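Long-range contacts in putative uncharacterized protein (Streptococcus mutans, PDB 3L7N), which is probably a class I glutamine amidotransferase, an enzyme that would release ammonia from glutamine for transfer to a second substrate, here not identified: residues S119-G124 with L156-G161; R164-F169 with F176-E181; S108-I113 with Q202-V207. All coordinates share one frame; numbering follows the deposited sequence.

In the fold
Contacts 1 and 2 are adjacent parts of one mixed sheet, with centres about 10 Å apart: strands 154-158 and 166-170 lie side by side, and Ala-157 O lies 2.8 Å from Gln-165 N, a probable backbone hydrogen bond. Contact 3, whose centre is about 18 Å from that of contact 1 and about 17 Å from that of contact 2, adds the strand 106-113 and the chain beyond helix 197-203. The Glu-112 carboxylate reaches back to Ser-159 of contact 1 and, weakly, to Gln-165 of contact 2. Of the three, contact 2 includes His-179 and Glu-181, consistent with the histidine and glutamate of a class I amidotransferase triad whose cysteine would be Cys-91.

Contact 1 (S119-G124 with L156-G161); sequences SLTEAG and LAISQG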
ATOM      1  N   SER A 119      -7.177 -13.551  -1.098  1.00 44.19           N
ATOM      2  CA  SER A 119      -7.338 -14.747  -1.960  1.00 44.30           C
ATOM      3  C   SER A 119      -7.064 -14.370  -3.398  1.00 44.32           C
ATOM      4  O   SER A 119      -7.705 -13.445  -3.933  1.00 44.76           O
ATOM      5  CB  SER A 119      -8.792 -15.277  -1.864  1.00 44.81           C
ATOM      6  OG  SER A 119      -9.312 -15.181  -0.545  1.00 46.17           O
ATOM      7  N   LEU A 120      -6.169 -15.098  -4.061  1.00 44.20           N
ATOM      8  CA  LEU A 120      -5.844 -14.761  -5.443  1.00 45.53           C
ATOM      9  C   LEU A 120      -7.035 -14.932  -6.375  1.00 48.19           C
ATOM     10  O   LEU A 120      -7.760 -15.915  -6.313  1.00 50.29           O
ATOM     11  CB  LEU A 120      -4.650 -15.563  -5.974  1.00 44.78           C
ATOM     12  CG  LEU A 120      -3.375 -15.510  -5.155  1.00 42.65           C
ATOM     13  CD1 LEU A 120      -2.178 -15.995  -5.946  1.00 37.30           C
ATOM     14  CD2 LEU A 120      -3.162 -14.137  -4.693  1.00 41.04           C
ATOM     15  N   THR A 121      -7.226 -13.946  -7.209  1.00 49.22           N
ATOM     16  CA  THR A 121      -8.031 -14.020  -8.329  1.00 49.90           C
ATOM     17  C   THR A 121      -7.436 -15.018  -9.325  1.00 52.13           C
ATOM     18  O   THR A 121      -6.307 -15.520  -9.127  1.00 52.12           O
ATOM     19  CB  THR A 121      -8.034 -12.687  -8.952  1.00 49.76           C
ATOM     20  OG1 THR A 121      -8.875 -11.826  -8.192  1.00 50.95           O
ATOM     21  CG2 THR A 121      -8.515 -12.744 -10.289  1.00 54.44           C
ATOM     22  N   GLU A 122      -8.213 -15.341 -10.379  1.00 53.51           N
ATOM     23  CA  GLU A 122      -7.715 -16.127 -11.527  1.00 54.80           C
ATOM     24  C   GLU A 122      -6.560 -15.460 -12.163  1.00 54.02           C
ATOM     25  O   GLU A 122      -5.609 -16.117 -12.590  1.00 53.99           O
ATOM     26  CB  GLU A 122      -8.829 -16.282 -12.587  1.00 56.82           C
ATOM     27  CG  GLU A 122      -9.810 -17.426 -12.311  1.00 62.34           C
ATOM     28  CD  GLU A 122      -9.082 -18.732 -11.988  1.00 70.13           C
ATOM     29  OE1 GLU A 122      -7.970 -18.985 -12.629  1.00 72.65           O
ATOM     30  OE2 GLU A 122      -9.557 -19.473 -11.047  1.00 68.60           O
ATOM     31  N   ALA A 123      -6.702 -14.135 -12.350  1.00 54.11           N
ATOM     32  CA  ALA A 123      -5.649 -13.278 -12.920  1.00 52.89           C
ATOM     33  C   ALA A 123      -4.465 -13.271 -11.978  1.00 52.71           C
ATOM     34  O   ALA A 123      -3.319 -13.386 -12.420  1.00 52.45           O
ATOM     35  CB  ALA A 123      -6.167 -11.887 -13.125  1.00 51.40           C
ATOM     36  N   GLY A 124      -4.737 -13.273 -10.693  1.00 51.76           N
ATOM     37  CA  GLY A 124      -3.691 -13.391  -9.719  1.00 51.58           C
ATOM     38  C   GLY A 124      -2.920 -14.665  -9.805  1.00 52.62           C
ATOM     39  O   GLY A 124      -1.735 -14.659  -9.738  1.00 51.37           O
ATOM     40  N   LEU A 156      -5.808  -8.756  -8.791  1.00 40.15           N
ATOM     41  CA  LEU A 156      -5.115  -9.967  -8.545  1.00 37.27           C
ATOM     42  C   LEU A 156      -5.519 -10.625  -7.202  1.00 36.61           C
ATOM     43  O   LEU A 156      -5.254 -11.800  -6.994  1.00 36.70           O
ATOM     44  CB  LEU A 156      -3.607  -9.789  -8.690  1.00 35.47           C
ATOM     45  CG  LEU A 156      -3.199  -8.958  -9.909  1.00 36.95           C
ATOM     46  CD1 LEU A 156      -1.693  -8.780  -9.993  1.00 33.82           C
ATOM     47  CD2 LEU A 156      -3.702  -9.528 -11.176  1.00 34.19           C
ATOM     48  N   ALA A 157      -6.247  -9.916  -6.358  1.00 35.08           N
ATOM     49  CA  ALA A 157      -6.628 -10.515  -5.108  1.00 37.10           C
ATOM     50  C   ALA A 157      -7.683  -9.807  -4.429  1.00 39.42           C
ATOM     51  O   ALA A 157      -7.809  -8.587  -4.570  1.00 40.58           O
ATOM     52  CB  ALA A 157      -5.489 -10.653  -4.237  1.00 36.64           C
ATOM     53  N   ILE A 158      -8.505 -10.568  -3.671  1.00 41.64           N
ATOM     54  CA  ILE A 158      -9.635  -9.994  -2.929  1.00 42.91           C
ATOM     55  C   ILE A 158      -9.607 -10.503  -1.536  1.00 43.85           C
ATOM     56  O   ILE A 158      -8.910 -11.481  -1.227  1.00 43.50           O
ATOM     57  CB  ILE A 158     -10.994 -10.340  -3.577  1.00 43.77           C
ATOM     58  CG1 ILE A 158     -11.333 -11.851  -3.370  1.00 45.37           C
ATOM     59  CG2 ILE A 158     -10.973 -10.033  -5.035  1.00 41.49           C
ATOM     60  CD1 ILE A 158     -12.884 -12.106  -3.215  1.00 46.83           C
ATOM     61  N   SER A 159     -10.292  -9.811  -0.666  1.00 44.95           N
ATOM     62  CA  SER A 159     -10.600 -10.344   0.612  1.00 48.06           C
ATOM     63  C   SER A 159     -12.153 -10.519   0.691  1.00 51.39           C
ATOM     64  O   SER A 159     -12.902 -10.133  -0.269  1.00 52.09           O
ATOM     65  CB  SER A 159     -10.115  -9.393   1.699  1.00 47.91           C
ATOM     66  OG  SER A 159     -10.928  -8.208   1.756  1.00 45.00           O
ATOM     67  N   GLN A 160     -12.646 -11.054   1.807  1.00 52.38           N
ATOM     68  CA  GLN A 160     -14.113 -11.054   2.054  1.00 52.78           C
ATOM     69  C   GLN A 160     -14.702  -9.630   2.203  1.00 51.50           C
ATOM     70  O   GLN A 160     -15.826  -9.353   1.740  1.00 51.60           O
ATOM     71  CB  GLN A 160     -14.452 -11.944   3.270  1.00 54.17           C
ATOM     72  CG  GLN A 160     -13.845 -13.427   3.145  1.00 60.25           C
ATOM     73  CD  GLN A 160     -14.409 -14.174   1.893  1.00 70.31           C
ATOM     74  OE1 GLN A 160     -15.525 -14.764   1.954  1.00 73.69           O
ATOM     75  NE2 GLN A 160     -13.692 -14.041   0.705  1.00 66.65           N
ATOM     76  N   GLY A 161     -13.940  -8.733   2.828  1.00 50.11           N
ATOM     77  CA  GLY A 161     -14.426  -7.378   3.110  1.00 48.16           C
ATOM     78  C   GLY A 161     -14.264  -6.443   1.927  1.00 46.82           C
ATOM     79  O   GLY A 161     -15.004  -5.436   1.817  1.00 47.36           O
TER
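Ser-119 and Ile-158 face each other as an antiparallel hydrogen-bonded pair, joining the end of strand 115-120 to strand 154-158. Their backbones exchange two bonds: Ser-119 N donates to Ile-158 O at 2.7 Å, and Ile-158 N returns to Ser-119 O at 3.0 Å and is the straighter of the two (165° at the hydrogen). A third bond runs from Thr-121 N to Leu-156 O at 2.9 Å.

CA-H groups fill in between these bonds. In the non-hydrogen-bonded pair Leu-120 with Ala-157, Leu-120 CA makes a CA-H...O contact with Leu-156 O, and Ala-157 CA makes one with Ser-119 O. As the chain turns after Thr-121, Gly-124 CA also meets Leu-156 O, at 3.5 Å, where the absence of a side chain lets the backbone come in close.

The apolar touches are few. Leu-120 CD2 lies 4.2 Å from Ala-157 CB on the same face of the sheet. Beyond the end of strand 115-120, the turn is met by the CD2 branch of Leu-156, 3.9 Å from Ala-123 CB; chi1 (-43°) sets the CG from which this branch reaches the turn, and Leu-156 CB rests against Gly-124 CA. Leu-156 also packs on Ile-166 of the next strand.

Polar side chains look elsewhere: Ser-119 OG is hydrogen-bonded to Asp-136 on the neighbouring strand, and Thr-121 OG1 makes a weak bond to Val-155 O. The pairing is therefore mostly a backbone affair, and Leu-156 O, gripped by one N-H and approached by two CA-H groups, is where the departing turn 121-124 is tied to the sheet.

Contact 2 (R164-F169 with F176-E181); sequences RQIIKF and FQCHLE
Gln-165, which loses the largest area to this contact, meets the 176-181 segment with both its backbone and its amide. Its carbonyl oxygen accepts from Gln-177 N at 2.7 Å, and Phe-176 CA makes a CA-H...O contact with the same oxygen. A bend at chi2 (-55°) sets CD of the side chain, and from it OE1 comes to 3.3 Å from Cys-178 CB; Cys-178 N is near too, but the angle is too poor for a bond. NE2 is hydrogen-bonded to Ser-159 OG and weakly to Glu-112 OE2, consistent with OE1 being the end of the amide near Cys-178.

Ile-166 and Phe-176 form a non-hydrogen-bonded antiparallel pair, their side chains side by side and pointing the same way. CD1 of Ile-166 comes obliquely to the phenyl ring, 3.6 Å from CE1, while CG1 lies nearer CD1 of the ring. Ile-166 CG1 also reaches Cys-178 SG at 4.3 Å. The Phe-176 ring goes on to meet Phe-228 edge-to-face and touches Val-88 of strand 86-90.

Beyond Cys-178 the chain carries His-179, whose ND1 donates to Glu-181 OE2 at 2.7 Å on the syn lone pair of the carboxylate. The His-Leu-Glu sequence matches that of the class I glutamine amidotransferase triad, so the two residues are probably its histidine and glutamate. One backbone bond and the apolar pair of Ile-166 with Phe-176 thus join strand 166-170 to the start of the chain that leads to His-179, while the buried Gln-165 amide, its NE2 satisfied outside the two segments, meets Cys-178 by packing and not by a bond.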
ATOM      1  N   ARG A 164     -10.856  -5.500  -3.970  1.00 42.87           N
ATOM      2  CA  ARG A 164      -9.714  -4.947  -4.686  1.00 42.83           C
ATOM      3  C   ARG A 164      -8.408  -4.876  -3.768  1.00 42.38           C
ATOM      4  O   ARG A 164      -8.069  -3.818  -3.233  1.00 42.39           O
ATOM      5  CB  ARG A 164     -10.092  -3.547  -5.210  1.00 43.13           C
ATOM      6  CG  ARG A 164     -11.041  -3.577  -6.369  1.00 42.17           C
ATOM      7  CD  ARG A 164     -11.625  -2.257  -6.636  1.00 41.29           C
ATOM      8  NE  ARG A 164     -12.601  -2.383  -7.673  1.00 45.04           N
ATOM      9  CZ  ARG A 164     -13.240  -1.377  -8.282  1.00 47.58           C
ATOM     10  NH1 ARG A 164     -12.965  -0.101  -8.009  1.00 46.69           N
ATOM     11  NH2 ARG A 164     -14.148  -1.663  -9.195  1.00 46.07           N
ATOM     12  N   GLN A 165      -7.764  -5.995  -3.542  1.00 40.19           N
ATOM     13  CA  GLN A 165      -6.729  -6.000  -2.574  1.00 39.36           C
ATOM     14  C   GLN A 165      -5.404  -5.718  -3.244  1.00 38.87           C
ATOM     15  O   GLN A 165      -4.597  -4.977  -2.726  1.00 39.55           O
ATOM     16  CB  GLN A 165      -6.673  -7.332  -1.802  1.00 38.72           C
ATOM     17  CG  GLN A 165      -7.656  -7.473  -0.718  1.00 39.24           C
ATOM     18  CD  GLN A 165      -7.609  -6.349   0.305  1.00 45.71           C
ATOM     19  OE1 GLN A 165      -6.741  -5.495   0.261  1.00 48.67           O
ATOM     20  NE2 GLN A 165      -8.581  -6.346   1.238  1.00 47.64           N
ATOM     21  N   ILE A 166      -5.185  -6.340  -4.388  1.00 36.48           N
ATOM     22  CA  ILE A 166      -3.993  -6.161  -5.143  1.00 35.04           C
ATOM     23  C   ILE A 166      -4.423  -5.924  -6.581  1.00 36.77           C
ATOM     24  O   ILE A 166      -5.415  -6.539  -7.042  1.00 38.16           O
ATOM     25  CB  ILE A 166      -3.197  -7.370  -5.125  1.00 34.05           C
ATOM     26  CG1 ILE A 166      -2.714  -7.681  -3.707  1.00 34.05           C
ATOM     27  CG2 ILE A 166      -2.057  -7.243  -6.052  1.00 35.71           C
ATOM     28  CD1 ILE A 166      -1.833  -8.938  -3.643  1.00 26.95           C
ATOM     29  N   ILE A 167      -3.762  -4.969  -7.281  1.00 35.36           N
ATOM     30  CA  ILE A 167      -4.197  -4.554  -8.633  1.00 32.32           C
ATOM     31  C   ILE A 167      -2.980  -4.362  -9.494  1.00 33.53           C
ATOM     32  O   ILE A 167      -1.973  -3.859  -9.024  1.00 35.17           O
ATOM     33  CB  ILE A 167      -5.014  -3.261  -8.607  1.00 31.16           C
ATOM     34  CG1 ILE A 167      -6.270  -3.433  -7.808  1.00 24.84           C
ATOM     35  CG2 ILE A 167      -5.323  -2.740 -10.081  1.00 29.15           C
ATOM     36  CD1 ILE A 167      -7.058  -2.122  -7.685  1.00 21.44           C
ATOM     37  N   LYS A 168      -3.034  -4.826 -10.732  1.00 31.85           N
ATOM     38  CA  LYS A 168      -1.995  -4.567 -11.626  1.00 31.18           C
ATOM     39  C   LYS A 168      -2.478  -3.582 -12.603  1.00 32.89           C
ATOM     40  O   LYS A 168      -3.372  -3.895 -13.443  1.00 35.82           O
ATOM     41  CB  LYS A 168      -1.577  -5.786 -12.320  1.00 30.86           C
ATOM     42  CG  LYS A 168      -0.502  -5.532 -13.377  1.00 32.53           C
ATOM     43  CD  LYS A 168      -0.181  -6.819 -14.142  1.00 36.41           C
ATOM     44  CE  LYS A 168       0.947  -6.665 -15.119  1.00 39.96           C
ATOM     45  NZ  LYS A 168       1.909  -7.899 -14.975  1.00 45.76           N
ATOM     46  N   PHE A 169      -1.927  -2.355 -12.496  1.00 32.46           N
ATOM     47  CA  PHE A 169      -2.211  -1.228 -13.387  1.00 30.80           C
ATOM     48  C   PHE A 169      -1.353  -1.257 -14.634  1.00 30.89           C
ATOM     49  O   PHE A 169      -1.710  -0.657 -15.647  1.00 30.61           O
ATOM     50  CB  PHE A 169      -1.939   0.083 -12.655  1.00 30.42           C
ATOM     51  CG  PHE A 169      -2.945   0.411 -11.618  1.00 28.85           C
ATOM     52  CD1 PHE A 169      -4.150   1.019 -11.968  1.00 28.24           C
ATOM     53  CD2 PHE A 169      -2.707   0.113 -10.278  1.00 28.50           C
ATOM     54  CE1 PHE A 169      -5.141   1.316 -10.981  1.00 26.32           C
ATOM     55  CE2 PHE A 169      -3.675   0.407  -9.277  1.00 28.35           C
ATOM     56  CZ  PHE A 169      -4.893   1.009  -9.638  1.00 30.09           C
ATOM     57  N   PHE A 176      -1.163  -2.309  -3.662  1.00 32.35           N
ATOM     58  CA  PHE A 176      -1.646  -3.173  -2.586  1.00 30.39           C
ATOM     59  C   PHE A 176      -2.515  -2.345  -1.717  1.00 31.80           C
ATOM     60  O   PHE A 176      -2.060  -1.337  -1.150  1.00 33.41           O
ATOM     61  CB  PHE A 176      -0.468  -3.720  -1.759  1.00 28.94           C
ATOM     62  CG  PHE A 176       0.389  -4.722  -2.500  1.00 26.14           C
ATOM     63  CD1 PHE A 176       0.330  -6.053  -2.190  1.00 27.27           C
ATOM     64  CD2 PHE A 176       1.242  -4.325  -3.499  1.00 23.69           C
ATOM     65  CE1 PHE A 176       1.180  -7.027  -2.895  1.00 26.66           C
ATOM     66  CE2 PHE A 176       2.065  -5.269  -4.200  1.00 22.19           C
ATOM     67  CZ  PHE A 176       2.015  -6.604  -3.892  1.00 23.53           C
ATOM     68  N   GLN A 177      -3.774  -2.685  -1.633  1.00 32.16           N
ATOM     69  CA  GLN A 177      -4.625  -2.010  -0.691  1.00 34.18           C
ATOM     70  C   GLN A 177      -4.315  -2.501   0.739  1.00 34.58           C
ATOM     71  O   GLN A 177      -4.438  -1.746   1.728  1.00 35.32           O
ATOM     72  CB  GLN A 177      -6.085  -2.240  -1.041  1.00 34.99           C
ATOM     73  CG  GLN A 177      -7.088  -1.620  -0.059  1.00 35.41           C
ATOM     74  CD  GLN A 177      -6.857  -0.143   0.186  1.00 39.43           C
ATOM     75  OE1 GLN A 177      -6.529   0.272   1.324  1.00 44.68           O
ATOM     76  NE2 GLN A 177      -7.073   0.687  -0.861  1.00 33.53           N
ATOM     77  N   CYS A 178      -3.853  -3.729   0.821  1.00 34.09           N
ATOM     78  CA  CYS A 178      -3.580  -4.358   2.060  1.00 35.09           C
ATOM     79  C   CYS A 178      -2.033  -4.123   2.459  1.00 35.79           C
ATOM     80  O   CYS A 178      -1.169  -3.703   1.573  1.00 35.61           O
ATOM     81  CB  CYS A 178      -3.891  -5.878   1.912  1.00 34.91           C
ATOM     82  SG  CYS A 178      -3.074  -6.670   0.499  1.00 36.00           S
ATOM     83  N   HIS A 179      -1.686  -4.446   3.707  1.00 33.54           N
ATOM     84  CA  HIS A 179      -0.358  -4.220   4.196  1.00 33.26           C
ATOM     85  C   HIS A 179       0.385  -5.577   4.485  1.00 33.46           C
ATOM     86  O   HIS A 179       0.189  -6.162   5.515  1.00 35.96           O
ATOM     87  CB  HIS A 179      -0.456  -3.425   5.484  1.00 31.97           C
ATOM     88  CG  HIS A 179      -1.069  -2.068   5.320  1.00 33.04           C
ATOM     89  ND1 HIS A 179      -0.324  -0.945   5.042  1.00 34.81           N
ATOM     90  CD2 HIS A 179      -2.343  -1.637   5.483  1.00 34.78           C
ATOM     91  CE1 HIS A 179      -1.119   0.117   5.014  1.00 35.88           C
ATOM     92  NE2 HIS A 179      -2.345  -0.273   5.281  1.00 32.42           N
ATOM     93  N   LEU A 180       1.271  -5.998   3.632  1.00 31.70           N
ATOM     94  CA  LEU A 180       2.116  -7.144   3.967  1.00 31.38           C
ATOM     95  C   LEU A 180       3.389  -6.717   4.700  1.00 33.06           C
ATOM     96  O   LEU A 180       4.205  -7.572   5.114  1.00 34.38           O
ATOM     97  CB  LEU A 180       2.518  -7.883   2.718  1.00 31.18           C
ATOM     98  CG  LEU A 180       1.432  -8.677   2.038  1.00 31.60           C
ATOM     99  CD1 LEU A 180       0.310  -7.780   1.507  1.00 30.35           C
ATOM    100  CD2 LEU A 180       2.050  -9.526   0.902  1.00 35.90           C
ATOM    101  N   GLU A 181       3.586  -5.406   4.813  1.00 33.39           N
ATOM    102  CA  GLU A 181       4.848  -4.821   5.258  1.00 33.35           C
ATOM    103  C   GLU A 181       4.858  -4.651   6.799  1.00 33.88           C
ATOM    104  O   GLU A 181       5.866  -4.168   7.382  1.00 33.90           O
ATOM    105  CB  GLU A 181       5.054  -3.425   4.575  1.00 33.02           C
ATOM    106  CG  GLU A 181       4.346  -2.250   5.294  1.00 31.32           C
ATOM    107  CD  GLU A 181       2.934  -2.024   4.841  1.00 34.24           C
ATOM    108  OE1 GLU A 181       2.439  -2.740   3.918  1.00 36.50           O
ATOM    109  OE2 GLU A 181       2.301  -1.122   5.400  1.00 34.25           O
TER

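Contact 3 (S108-I113 with Q202-V207); sequences SPKKEI and QTETYV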
ATOM      1  N   SER A 108     -14.909   0.987   0.750  1.00 45.70           N
ATOM      2  CA  SER A 108     -14.844  -0.482   0.742  1.00 44.45           C
ATOM      3  C   SER A 108     -16.195  -1.024   1.216  1.00 46.17           C
ATOM      4  O   SER A 108     -16.804  -0.433   2.070  1.00 45.90           O
ATOM      5  CB  SER A 108     -13.736  -0.948   1.676  1.00 42.72           C
ATOM      6  OG  SER A 108     -13.429  -2.320   1.491  1.00 38.22           O
ATOM      7  N   PRO A 109     -16.692  -2.145   0.599  1.00 47.66           N
ATOM      8  CA  PRO A 109     -17.888  -2.814   1.155  1.00 48.58           C
ATOM      9  C   PRO A 109     -17.787  -2.915   2.671  1.00 50.08           C
ATOM     10  O   PRO A 109     -18.648  -2.407   3.391  1.00 49.48           O
ATOM     11  CB  PRO A 109     -17.829  -4.250   0.525  1.00 47.62           C
ATOM     12  CG  PRO A 109     -16.922  -4.144  -0.664  1.00 48.08           C
ATOM     13  CD  PRO A 109     -16.319  -2.705  -0.703  1.00 48.17           C
ATOM     14  N   LYS A 110     -16.721  -3.566   3.148  1.00 51.66           N
ATOM     15  CA  LYS A 110     -16.431  -3.613   4.580  1.00 51.74           C
ATOM     16  C   LYS A 110     -15.032  -2.964   4.941  1.00 50.65           C
ATOM     17  O   LYS A 110     -13.993  -3.187   4.229  1.00 50.42           O
ATOM     18  CB  LYS A 110     -16.546  -5.060   5.087  1.00 51.83           C
ATOM     19  CG  LYS A 110     -18.030  -5.496   5.411  1.00 55.80           C
ATOM     20  CD  LYS A 110     -18.855  -4.309   6.170  1.00 62.16           C
ATOM     21  CE  LYS A 110     -20.137  -4.848   6.985  1.00 62.34           C
ATOM     22  NZ  LYS A 110     -19.916  -4.816   8.528  1.00 65.70           N
ATOM     23  N   LYS A 111     -15.006  -2.161   5.996  1.00 49.09           N
ATOM     24  CA  LYS A 111     -13.724  -1.697   6.542  1.00 47.69           C
ATOM     25  C   LYS A 111     -12.963  -2.795   7.258  1.00 47.18           C
ATOM     26  O   LYS A 111     -13.550  -3.697   7.817  1.00 48.99           O
ATOM     27  CB  LYS A 111     -13.906  -0.468   7.403  1.00 47.98           C
ATOM     28  CG  LYS A 111     -13.770  -0.659   8.863  1.00 48.70           C
ATOM     29  CD  LYS A 111     -14.323   0.610   9.546  1.00 50.73           C
ATOM     30  CE  LYS A 111     -13.271   1.277  10.392  1.00 52.79           C
ATOM     31  NZ  LYS A 111     -13.483   2.786  10.490  1.00 51.27           N
ATOM     32  N   GLU A 112     -11.650  -2.774   7.143  1.00 46.75           N
ATOM     33  CA  GLU A 112     -10.837  -3.912   7.574  1.00 45.66           C
ATOM     34  C   GLU A 112      -9.569  -3.442   8.316  1.00 46.36           C
ATOM     35  O   GLU A 112      -8.786  -2.631   7.804  1.00 48.30           O
ATOM     36  CB  GLU A 112     -10.455  -4.789   6.394  1.00 43.84           C
ATOM     37  CG  GLU A 112     -11.596  -5.423   5.664  1.00 43.61           C
ATOM     38  CD  GLU A 112     -11.127  -6.147   4.364  1.00 48.81           C
ATOM     39  OE1 GLU A 112     -11.455  -7.377   4.165  1.00 51.45           O
ATOM     40  OE2 GLU A 112     -10.361  -5.525   3.590  1.00 47.94           O
ATOM     41  N   ILE A 113      -9.376  -3.973   9.511  1.00 45.75           N
ATOM     42  CA  ILE A 113      -8.309  -3.549  10.406  1.00 43.65           C
ATOM     43  C   ILE A 113      -7.843  -4.781  11.152  1.00 43.07           C
ATOM     44  O   ILE A 113      -8.486  -5.210  12.063  1.00 43.54           O
ATOM     45  CB  ILE A 113      -8.842  -2.532  11.446  1.00 42.60           C
ATOM     46  CG1 ILE A 113      -9.288  -1.231  10.769  1.00 39.84           C
ATOM     47  CG2 ILE A 113      -7.838  -2.306  12.494  1.00 44.62           C
ATOM     48  CD1 ILE A 113      -9.541  -0.107  11.725  1.00 35.48           C
ATOM     49  N   GLN A 202     -15.966  -5.067  18.470  1.00 78.70           N
ATOM     50  CA  GLN A 202     -17.217  -5.844  18.491  1.00 79.37           C
ATOM     51  C   GLN A 202     -18.244  -5.335  17.520  1.00 77.80           C
ATOM     52  O   GLN A 202     -18.815  -6.117  16.789  1.00 77.49           O
ATOM     53  CB  GLN A 202     -17.835  -5.947  19.901  1.00 80.81           C
ATOM     54  CG  GLN A 202     -16.837  -5.985  21.057  1.00 85.30           C
ATOM     55  CD  GLN A 202     -16.927  -4.695  21.922  1.00 92.56           C
ATOM     56  OE1 GLN A 202     -17.571  -3.685  21.516  1.00 92.16           O
ATOM     57  NE2 GLN A 202     -16.281  -4.712  23.089  1.00 95.00           N
ATOM     58  N   THR A 203     -18.511  -4.010  17.525  1.00 76.34           N
ATOM     59  CA  THR A 203     -19.511  -3.430  16.565  1.00 75.24           C
ATOM     60  C   THR A 203     -19.260  -3.825  15.078  1.00 74.41           C
ATOM     61  O   THR A 203     -20.192  -3.825  14.266  1.00 74.44           O
ATOM     62  CB  THR A 203     -19.708  -1.815  16.682  1.00 75.62           C
ATOM     63  OG1 THR A 203     -19.546  -1.208  15.381  1.00 75.32           O
ATOM     64  CG2 THR A 203     -18.709  -1.173  17.665  1.00 75.87           C
ATOM     65  N   GLU A 204     -18.012  -4.191  14.746  1.00 72.53           N
ATOM     66  CA  GLU A 204     -17.646  -4.417  13.348  1.00 69.90           C
ATOM     67  C   GLU A 204     -17.089  -5.835  13.038  1.00 67.49           C
ATOM     68  O   GLU A 204     -16.456  -6.486  13.896  1.00 67.24           O
ATOM     69  CB  GLU A 204     -16.700  -3.319  12.852  1.00 69.87           C
ATOM     70  CG  GLU A 204     -16.793  -3.074  11.353  1.00 72.33           C
ATOM     71  CD  GLU A 204     -17.555  -1.838  11.014  1.00 74.62           C
ATOM     72  OE1 GLU A 204     -17.503  -0.863  11.813  1.00 75.44           O
ATOM     73  OE2 GLU A 204     -18.183  -1.812   9.929  1.00 75.97           O
ATOM     74  N   THR A 205     -17.329  -6.281  11.803  1.00 65.08           N
ATOM     75  CA  THR A 205     -17.056  -7.655  11.376  1.00 63.40           C
ATOM     76  C   THR A 205     -15.583  -7.895  11.308  1.00 64.15           C
ATOM     77  O   THR A 205     -15.090  -9.003  11.631  1.00 64.27           O
ATOM     78  CB  THR A 205     -17.604  -7.893   9.954  1.00 63.25           C
ATOM     79  OG1 THR A 205     -18.742  -7.039   9.719  1.00 59.96           O
ATOM     80  CG2 THR A 205     -17.959  -9.398   9.724  1.00 59.54           C
ATOM     81  N   TYR A 206     -14.867  -6.885  10.797  1.00 64.03           N
ATOM     82  CA  TYR A 206     -13.519  -7.069  10.286  1.00 63.32           C
ATOM     83  C   TYR A 206     -12.523  -6.156  10.949  1.00 62.66           C
ATOM     84  O   TYR A 206     -11.518  -5.814  10.368  1.00 63.75           O
ATOM     85  CB  TYR A 206     -13.505  -6.870   8.809  1.00 63.05           C
ATOM     86  CG  TYR A 206     -14.132  -8.003   8.087  1.00 65.12           C
ATOM     87  CD1 TYR A 206     -13.704  -9.327   8.325  1.00 66.26           C
ATOM     88  CD2 TYR A 206     -15.201  -7.791   7.176  1.00 64.34           C
ATOM     89  CE1 TYR A 206     -14.303 -10.418   7.672  1.00 65.42           C
ATOM     90  CE2 TYR A 206     -15.807  -8.872   6.516  1.00 63.58           C
ATOM     91  CZ  TYR A 206     -15.340 -10.199   6.772  1.00 64.06           C
ATOM     92  OH  TYR A 206     -15.901 -11.289   6.130  1.00 62.20           O
ATOM     93  N   VAL A 207     -12.797  -5.808  12.196  1.00 61.05           N
ATOM     94  CA  VAL A 207     -11.876  -5.089  13.025  1.00 59.50           C
ATOM     95  C   VAL A 207     -11.427  -5.997  14.194  1.00 59.82           C
ATOM     96  O   VAL A 207     -12.271  -6.514  14.970  1.00 60.70           O
ATOM     97  CB  VAL A 207     -12.536  -3.844  13.590  1.00 59.02           C
ATOM     98  CG1 VAL A 207     -11.627  -3.159  14.538  1.00 58.39           C
ATOM     99  CG2 VAL A 207     -12.974  -2.909  12.469  1.00 57.45           C
TER
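Lys-110 and Thr-205 meet through a hydrogen bond, NZ to OG1 at 2.8 Å, their side chains crossing at about a right angle. The same ammonium forms a long salt bridge to Glu-204 OE2 at 3.7 Å. Bends at chi2 and chi4 (-41° and 107°) bring the lysine round to these two partners, while its CB sits at the edge of the Tyr-206 ring, 3.7 Å from CD2. Thr-205 CG2 lies over the centre of one face of that ring.

A backbone bond holds the other end: Ile-113 N donates to Tyr-206 O at 3.0 Å, nearly straight (167°). Glu-112 CA adds a CA-H...O contact to this oxygen, and Ile-113 CB packs 4.2 Å from Val-207 CG1. Alongside, Glu-112 and Tyr-206 point the same way, CG to CB at 4.0 Å.

In the next shell, Glu-112 is bound through OE1 to Ser-159 OG, Tyr-206 meets Tyr-116 edge-to-face, and Ser-108 OG bonds to Lys-110 O across the corner at 109-110.

Ile-113 and Val-207 both touch Leu-197, and the chain leaving helix 197-203 is bridged to the end of strand 106-113 at these two residues, Ile-113 also bonding to Gln-208 through its backbone; in the sheet, Ile-113 rests on Trp-142 and Glu-112 on His-141 of strand 136-143.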